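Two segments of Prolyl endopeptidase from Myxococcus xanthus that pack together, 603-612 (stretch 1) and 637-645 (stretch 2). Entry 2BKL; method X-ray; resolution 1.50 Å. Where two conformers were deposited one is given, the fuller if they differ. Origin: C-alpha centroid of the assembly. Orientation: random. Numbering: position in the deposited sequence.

Stretch 1, residues 603-612: VRYPALLMMA
Stretch 2 (637-645) NPATALLRI

Two neighbouring strands of a parallel sheet satisfy their backbone polar groups by a simple rule: each bonding residue of one strand reaches, through its NH and its CO, two residues of the other that flank its partner. Residues 603-612 and 637-645 of the Myxococcus xanthus prolyl endopeptidase illustrate the rule and its adaptation where the strands give way to loop. Strands 607-612 and 641-645 run in the same direction, 11° apart, with phi from -144° to -58° and psi from 97° to 166°. The register pairs Leu608 with Ala641, Leu609 with Leu642, Met610 with Leu643, Met611 with Arg644 and Ala612 with Ile645, at CA-CA distances of 4.5, 5.0, 4.8, 5.2 and 4.7 Å.

Five backbone hydrogen bonds form the ladder. Leu608 N donates to Thr640 O (2.9 Å) and Leu608 O accepts from Leu642 N (2.9 Å), so Leu608 straddles Ala641. Met610 straddles Leu643 likewise: Met610 N donates to Leu642 O at 2.8 Å, and Met610 O accepts from Arg644 N at 2.9 Å. Ala612 N closes the series on Arg644 O (2.8 Å). N-H...O angles of 155-165° keep these bonds nearly straight. CA-H...O contacts supplement them, with Ala641 CA 3.3 Å from Leu608 O and Ala607 CA 3.4 Å from Thr640 O.

Before the strands pair, a side chain substitutes for backbone. Asn637 (chi1 t, chi2 28°) brings OD1 within 3.1 Å of Tyr605 N, which donates to it; the same oxygen takes a weak bond from Ala639 N at 3.3 Å. Asn637 ND2 donates to water 1 (3.0 Å from its O) and is also bonded elsewhere in the structure. That water lies 2.9 Å from Pro606 O and 3.2 Å from Thr640 O, with geometry suited to donating to each, although acceptors in reach outnumber its protons.

Side chains alternate between the two sheet faces. Leu608, Met610 and Ala612 share one with Ala641, Leu643 and Ile645. There Leu643 (t, p) places CD1 3.8 Å from Met610 CB and 4.0 Å from Ala612 CB, while Leu608 CB meets Ala641 CB at 4.2 Å. On the other face, Leu609 (t, p) sets CD1 4.1 Å from Leu642 CB; Leu642 is m, t. Arg644 extends with chi1 to chi3 all t, its CD 4.1 Å from Met611 CE, and its guanidinium nitrogens find hydrogen-bonding partners beyond the two stretches. At the loop end, Pro638 CG lies over one face of the Arg604 guanidinium.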

# COMPACT_ATOMS: atom_id res chain seq x y z
N VAL A 603 11.89 22.63 22.62
CA VAL A 603 11.02 21.48 22.88
C VAL A 603 11.86 20.22 22.92
O VAL A 603 12.70 20.00 22.04
CB VAL A 603 9.97 21.37 21.80
CG1 VAL A 603 9.19 20.07 21.89
CG2 VAL A 603 9.03 22.54 21.88
N ARG A 604 11.66 19.38 23.93
CA ARG A 604 12.28 18.06 23.95
C ARG A 604 11.39 17.14 23.13
O ARG A 604 10.25 16.84 23.50
CB ARG A 604 12.47 17.53 25.37
CG ARG A 604 13.30 18.46 26.28
CD ARG A 604 13.08 18.24 27.79
NE ARG A 604 14.24 17.61 28.42
CZ ARG A 604 14.48 16.30 28.44
NH1 ARG A 604 13.65 15.43 27.87
NH2 ARG A 604 15.58 15.85 29.04
N TYR A 605 11.91 16.70 22.00
CA TYR A 605 11.19 15.82 21.11
C TYR A 605 11.40 14.38 21.51
O TYR A 605 12.39 14.02 22.14
CB TYR A 605 11.62 16.06 19.64
CG TYR A 605 11.03 17.36 19.14
CD1 TYR A 605 9.69 17.45 18.79
CD2 TYR A 605 11.80 18.53 19.07
CE1 TYR A 605 9.15 18.61 18.37
CE2 TYR A 605 11.25 19.72 18.69
CZ TYR A 605 9.93 19.77 18.34
OH TYR A 605 9.34 20.96 18.01
N PRO A 606 10.50 13.52 21.06
CA PRO A 606 10.77 12.09 21.12
C PRO A 606 12.02 11.75 20.33
O PRO A 606 12.35 12.43 19.36
CB PRO A 606 9.55 11.47 20.43
CG PRO A 606 8.53 12.50 20.36
CD PRO A 606 9.19 13.81 20.47
N ALA A 607 12.69 10.67 20.70
CA ALA A 607 13.75 10.10 19.86
C ALA A 607 13.18 9.77 18.48
O ALA A 607 12.05 9.31 18.39
CB ALA A 607 14.34 8.86 20.52
N LEU A 608 13.96 9.97 17.42
CA LEU A 608 13.49 9.83 16.06
C LEU A 608 14.39 8.94 15.25
O LEU A 608 15.61 9.18 15.21
CB LEU A 608 13.38 11.21 15.42
CG LEU A 608 13.02 11.30 13.96
CD1 LEU A 608 11.61 10.72 13.73
CD2 LEU A 608 13.07 12.75 13.46
N LEU A 609 13.83 7.92 14.61
CA LEU A 609 14.52 7.11 13.61
C LEU A 609 13.79 7.27 12.27
O LEU A 609 12.63 6.89 12.14
CB LEU A 609 14.56 5.64 14.00
CG LEU A 609 15.15 4.64 13.01
CD1 LEU A 609 16.57 5.02 12.62
CD2 LEU A 609 15.09 3.20 13.54
N MET A 610 14.47 7.88 11.30
CA MET A 610 13.94 8.11 9.96
C MET A 610 14.40 6.95 9.11
O MET A 610 15.62 6.76 8.92
CB MET A 610 14.63 9.33 9.36
CG MET A 610 14.11 10.74 9.50
SD MET A 610 12.61 10.99 10.27
CE MET A 610 11.84 11.98 8.96
N MET A 611 13.49 6.21 8.52
CA MET A 611 13.83 5.07 7.68
C MET A 611 13.58 5.43 6.23
O MET A 611 12.46 5.33 5.70
CB MET A 611 13.08 3.83 8.07
CG MET A 611 13.15 3.59 9.52
SD MET A 611 12.96 1.96 10.24
CE MET A 611 14.11 0.90 9.28
N ALA A 612 14.65 5.82 5.56
CA ALA A 612 14.59 6.30 4.19
C ALA A 612 15.10 5.23 3.23
O ALA A 612 15.67 4.21 3.62
CB ALA A 612 15.40 7.55 4.05
N ASN A 637 16.68 20.41 21.92
CA ASN A 637 16.28 19.03 21.72
C ASN A 637 17.45 18.08 21.99
O ASN A 637 18.37 18.05 21.20
CB ASN A 637 15.81 18.79 20.28
CG ASN A 637 15.34 17.37 20.10
OD1 ASN A 637 14.88 16.73 21.06
ND2 ASN A 637 15.45 16.85 18.87
N PRO A 638 17.39 17.32 23.07
CA PRO A 638 18.49 16.40 23.43
C PRO A 638 18.34 14.98 22.90
O PRO A 638 19.29 14.19 22.99
CB PRO A 638 18.41 16.40 24.96
CG PRO A 638 16.95 16.52 25.25
CD PRO A 638 16.34 17.31 24.10
N ALA A 639 17.17 14.66 22.35
CA ALA A 639 16.86 13.30 21.91
C ALA A 639 17.50 13.00 20.57
O ALA A 639 17.64 13.88 19.70
CB ALA A 639 15.36 13.11 21.82
N THR A 640 17.88 11.74 20.40
CA THR A 640 18.54 11.28 19.20
C THR A 640 17.62 11.46 18.00
O THR A 640 16.40 11.35 18.13
CB THR A 640 18.96 9.83 19.31
OG1 THR A 640 19.68 9.59 20.53
CG2 THR A 640 19.98 9.52 18.25
N ALA A 641 18.20 11.77 16.84
CA ALA A 641 17.44 11.88 15.59
C ALA A 641 18.35 11.35 14.49
O ALA A 641 19.38 11.95 14.23
CB ALA A 641 17.02 13.32 15.33
N LEU A 642 17.99 10.22 13.89
CA LEU A 642 18.84 9.47 12.99
C LEU A 642 18.21 9.34 11.63
O LEU A 642 17.01 9.10 11.55
CB LEU A 642 19.11 8.07 13.56
CG LEU A 642 19.72 8.00 14.96
CD1 LEU A 642 19.81 6.59 15.46
CD2 LEU A 642 21.08 8.64 15.00
N LEU A 643 19.00 9.48 10.57
CA LEU A 643 18.56 9.23 9.22
C LEU A 643 19.26 7.98 8.69
O LEU A 643 20.45 8.00 8.39
CB LEU A 643 18.87 10.45 8.32
CG LEU A 643 18.53 10.28 6.83
CD1 LEU A 643 17.05 10.11 6.59
CD2 LEU A 643 19.05 11.48 6.03
N ARG A 644 18.52 6.89 8.58
CA ARG A 644 19.00 5.63 8.04
C ARG A 644 18.56 5.49 6.58
O ARG A 644 17.36 5.52 6.32
CB ARG A 644 18.41 4.52 8.86
CG ARG A 644 18.90 3.12 8.52
CD ARG A 644 18.00 2.05 9.12
NE ARG A 644 18.50 0.71 8.98
CZ ARG A 644 18.35 -0.06 7.91
NH1 ARG A 644 17.73 0.35 6.83
NH2 ARG A 644 18.86 -1.28 7.93
N ILE A 645 19.49 5.33 5.65
CA ILE A 645 19.14 5.27 4.25
C ILE A 645 19.37 3.86 3.73
O ILE A 645 20.51 3.38 3.70
CB ILE A 645 19.94 6.30 3.43
CG1 ILE A 645 19.78 7.73 4.02
CG2 ILE A 645 19.55 6.24 1.94
CD1 ILE A 645 20.71 8.79 3.35
O HOH W 1 14.60 13.96 18.41